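PDB 6NCS: N-acetylneuraminic acid (Sialic acid) synthetase from Leptospira borgpetersenii serovar Hardjo-bovis, which probably catalyses the synthesis of N-acylneuraminate (sialic acid) or its 9-phosphate and binds a manganese ion. Local coordinates for residues E215-A220 with I228-T233. Numbering follows the deposited sequence.
With MN (manganese (II) ion), chain C.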
loop_
_atom_site.group_PDB
_atom_site.type_symbol
_atom_site.label_atom_id
_atom_site.label_comp_id
_atom_site.label_asym_id
_atom_site.label_seq_id
_atom_site.Cartn_x
_atom_site.Cartn_y
_atom_site.Cartn_z
ATOM N N GLU A 215 -4.401 11.684 3.852
ATOM C CA GLU A 215 -3.744 10.948 2.775
ATOM C C GLU A 215 -2.822 9.872 3.325
ATOM O O GLU A 215 -2.807 8.749 2.818
ATOM C CB GLU A 215 -2.960 11.881 1.862
ATOM C CG GLU A 215 -2.380 11.123 0.661
ATOM C CD GLU A 215 -1.432 11.943 -0.186
ATOM O OE1 GLU A 215 -0.604 12.683 0.375
ATOM O OE2 GLU A 215 -1.518 11.833 -1.426
ATOM N N ILE A 216 -2.026 10.194 4.348
ATOM C CA ILE A 216 -1.089 9.204 4.884
ATOM C C ILE A 216 -1.814 8.006 5.494
ATOM O O ILE A 216 -1.452 6.864 5.168
ATOM C CB ILE A 216 -0.095 9.874 5.844
ATOM C CG1 ILE A 216 0.767 10.876 5.078
ATOM C CG2 ILE A 216 0.798 8.823 6.474
ATOM C CD1 ILE A 216 1.709 11.716 5.932
ATOM N N PRO A 217 -2.847 8.174 6.332
ATOM C CA PRO A 217 -3.596 6.981 6.772
ATOM C C PRO A 217 -4.225 6.176 5.627
ATOM O O PRO A 217 -4.280 4.942 5.710
ATOM C CB PRO A 217 -4.659 7.555 7.731
ATOM C CG PRO A 217 -4.569 9.030 7.657
ATOM C CD PRO A 217 -3.214 9.379 7.097
ATOM N N LEU A 218 -4.682 6.817 4.556
ATOM C CA LEU A 218 -5.198 6.050 3.419
ATOM C C LEU A 218 -4.086 5.256 2.743
ATOM O O LEU A 218 -4.281 4.089 2.371
ATOM C CB LEU A 218 -5.874 6.985 2.412
ATOM C CG LEU A 218 -7.161 7.601 2.996
ATOM C CD1 LEU A 218 -7.713 8.638 2.052
ATOM C CD2 LEU A 218 -8.184 6.492 3.211
ATOM N N LEU A 219 -2.922 5.882 2.545
ATOM C CA LEU A 219 -1.781 5.126 2.044
ATOM C C LEU A 219 -1.423 3.992 2.995
ATOM O O LEU A 219 -1.006 2.916 2.551
ATOM C CB LEU A 219 -0.578 6.054 1.820
ATOM C CG LEU A 219 -0.742 7.045 0.660
ATOM C CD1 LEU A 219 0.364 8.071 0.648
ATOM C CD2 LEU A 219 -0.794 6.286 -0.660
ATOM N N ALA A 220 -1.618 4.194 4.302
ATOM C CA ALA A 220 -1.314 3.123 5.247
ATOM C C ALA A 220 -2.238 1.933 5.048
ATOM O O ALA A 220 -1.797 0.781 5.132
ATOM C CB ALA A 220 -1.403 3.639 6.689
ATOM N N ILE A 228 -6.975 1.829 11.709
ATOM C CA ILE A 228 -6.508 3.198 11.514
ATOM C C ILE A 228 -6.967 4.024 12.700
ATOM O O ILE A 228 -8.159 4.009 13.047
ATOM C CB ILE A 228 -7.033 3.821 10.206
ATOM C CG1 ILE A 228 -6.428 3.121 8.987
ATOM C CG2 ILE A 228 -6.728 5.320 10.176
ATOM C CD1 ILE A 228 -4.934 3.455 8.765
ATOM N N GLU A 229 -6.031 4.748 13.312
ATOM C CA GLU A 229 -6.341 5.716 14.352
ATOM C C GLU A 229 -5.981 7.102 13.828
ATOM O O GLU A 229 -4.901 7.291 13.261
ATOM C CB GLU A 229 -5.572 5.402 15.642
ATOM C CG GLU A 229 -5.929 6.321 16.790
ATOM C CD GLU A 229 -5.178 5.976 18.062
ATOM O OE1 GLU A 229 -4.345 6.790 18.505
ATOM O OE2 GLU A 229 -5.413 4.885 18.612
ATOM N N LYS A 230 -6.889 8.058 13.997
ATOM C CA LYS A 230 -6.694 9.412 13.492
ATOM C C LYS A 230 -7.224 10.396 14.519
ATOM O O LYS A 230 -8.351 10.236 14.996
ATOM C CB LYS A 230 -7.417 9.590 12.145
ATOM C CG LYS A 230 -7.428 11.006 11.579
ATOM C CD LYS A 230 -6.057 11.446 11.091
ATOM C CE LYS A 230 -6.019 12.963 10.874
ATOM N NZ LYS A 230 -4.638 13.430 10.494
ATOM N N HIS A 231 -6.421 11.398 14.880
ATOM C CA HIS A 231 -6.914 12.401 15.815
ATOM C C HIS A 231 -8.095 13.144 15.207
ATOM O O HIS A 231 -8.200 13.304 13.987
ATOM C CB HIS A 231 -5.816 13.393 16.195
ATOM C CG HIS A 231 -4.814 12.837 17.157
ATOM N ND1 HIS A 231 -4.688 13.299 18.448
ATOM C CD2 HIS A 231 -3.899 11.847 17.019
ATOM C CE1 HIS A 231 -3.736 12.623 19.066
ATOM N NE2 HIS A 231 -3.240 11.737 18.220
ATOM N N TYR A 232 -8.976 13.624 16.078
ATOM C CA TYR A 232 -10.312 14.010 15.660
ATOM C C TYR A 232 -10.781 15.219 16.457
ATOM O O TYR A 232 -10.527 15.326 17.661
ATOM C CB TYR A 232 -11.250 12.800 15.819
ATOM C CG TYR A 232 -12.720 13.119 15.824
ATOM C CD1 TYR A 232 -13.332 13.688 14.713
ATOM C CD2 TYR A 232 -13.508 12.820 16.928
ATOM C CE1 TYR A 232 -14.684 13.982 14.719
ATOM C CE2 TYR A 232 -14.866 13.098 16.934
ATOM C CZ TYR A 232 -15.445 13.681 15.828
ATOM O OH TYR A 232 -16.791 13.965 15.832
ATOM N N THR A 233 -11.430 16.149 15.758
ATOM C CA THR A 233 -11.995 17.354 16.348
ATOM C C THR A 233 -13.305 17.644 15.633
ATOM O O THR A 233 -13.460 17.307 14.457
ATOM C CB THR A 233 -11.044 18.559 16.216
ATOM O OG1 THR A 233 -11.649 19.728 16.784
ATOM C CG2 THR A 233 -10.709 18.841 14.747
HETATM MN MN MN C . -1.861 10.240 19.096
HETATM O O HOH W 1 -3.094 8.920 18.331
#
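Ile228 sets both of its branches against helix 215-222, and Pro217 and Ala220 receive them. The contact is a worked example of how a TIM barrel seats a helix on the strand that follows it: strand 205-209, helix 215-222 and strand 227-231 form a beta-alpha-beta unit, and the helix runs back almost antiparallel to the strand (176°), the segment axes 9.4 Å apart. Packing is closest at the start of the strand. In Ile228 a chi1 of -67° places CG1 beside the backbone N and CG2 anti to it, which turns the CG2 methyl onto the proline ring, 3.9 Å from Pro217 CB. Its other branch, turned about the CB-CG1 bond (chi2 -72°), brings CD1 within 3.5 Å of Pro217 O and 4.1 Å of Ala220 CB, both partners lying on the same side of the methyl, a helix turn apart.

Further along the strand the fit slackens. The aliphatic run of Lys230 skirts the ring, with CD 4.5 Å from Pro217 CG, and its NZ continues past the helix to a hydrogen bond with Gly213 O, in the loop leading into the helix, and a salt bridge with Asp209, at the end of strand 205-209. On the opposite face of the helix, partly exposed Glu215 forms a salt bridge with Arg261 of the second subunit.

The strand's other face is polar. His231 NE2 binds manganese at 2.2 Å, His210 being another ligand, while Glu229 OE1 accepts a 2.5 Å hydrogen bond from a water that also coordinates the metal. No hydrogen bond links helix and strand, only van der Waals contact between mostly apolar groups; the chemistry implies a division of labour: Ile228 and Lys230 face the helix, Glu229 and His231 serve the metal centre.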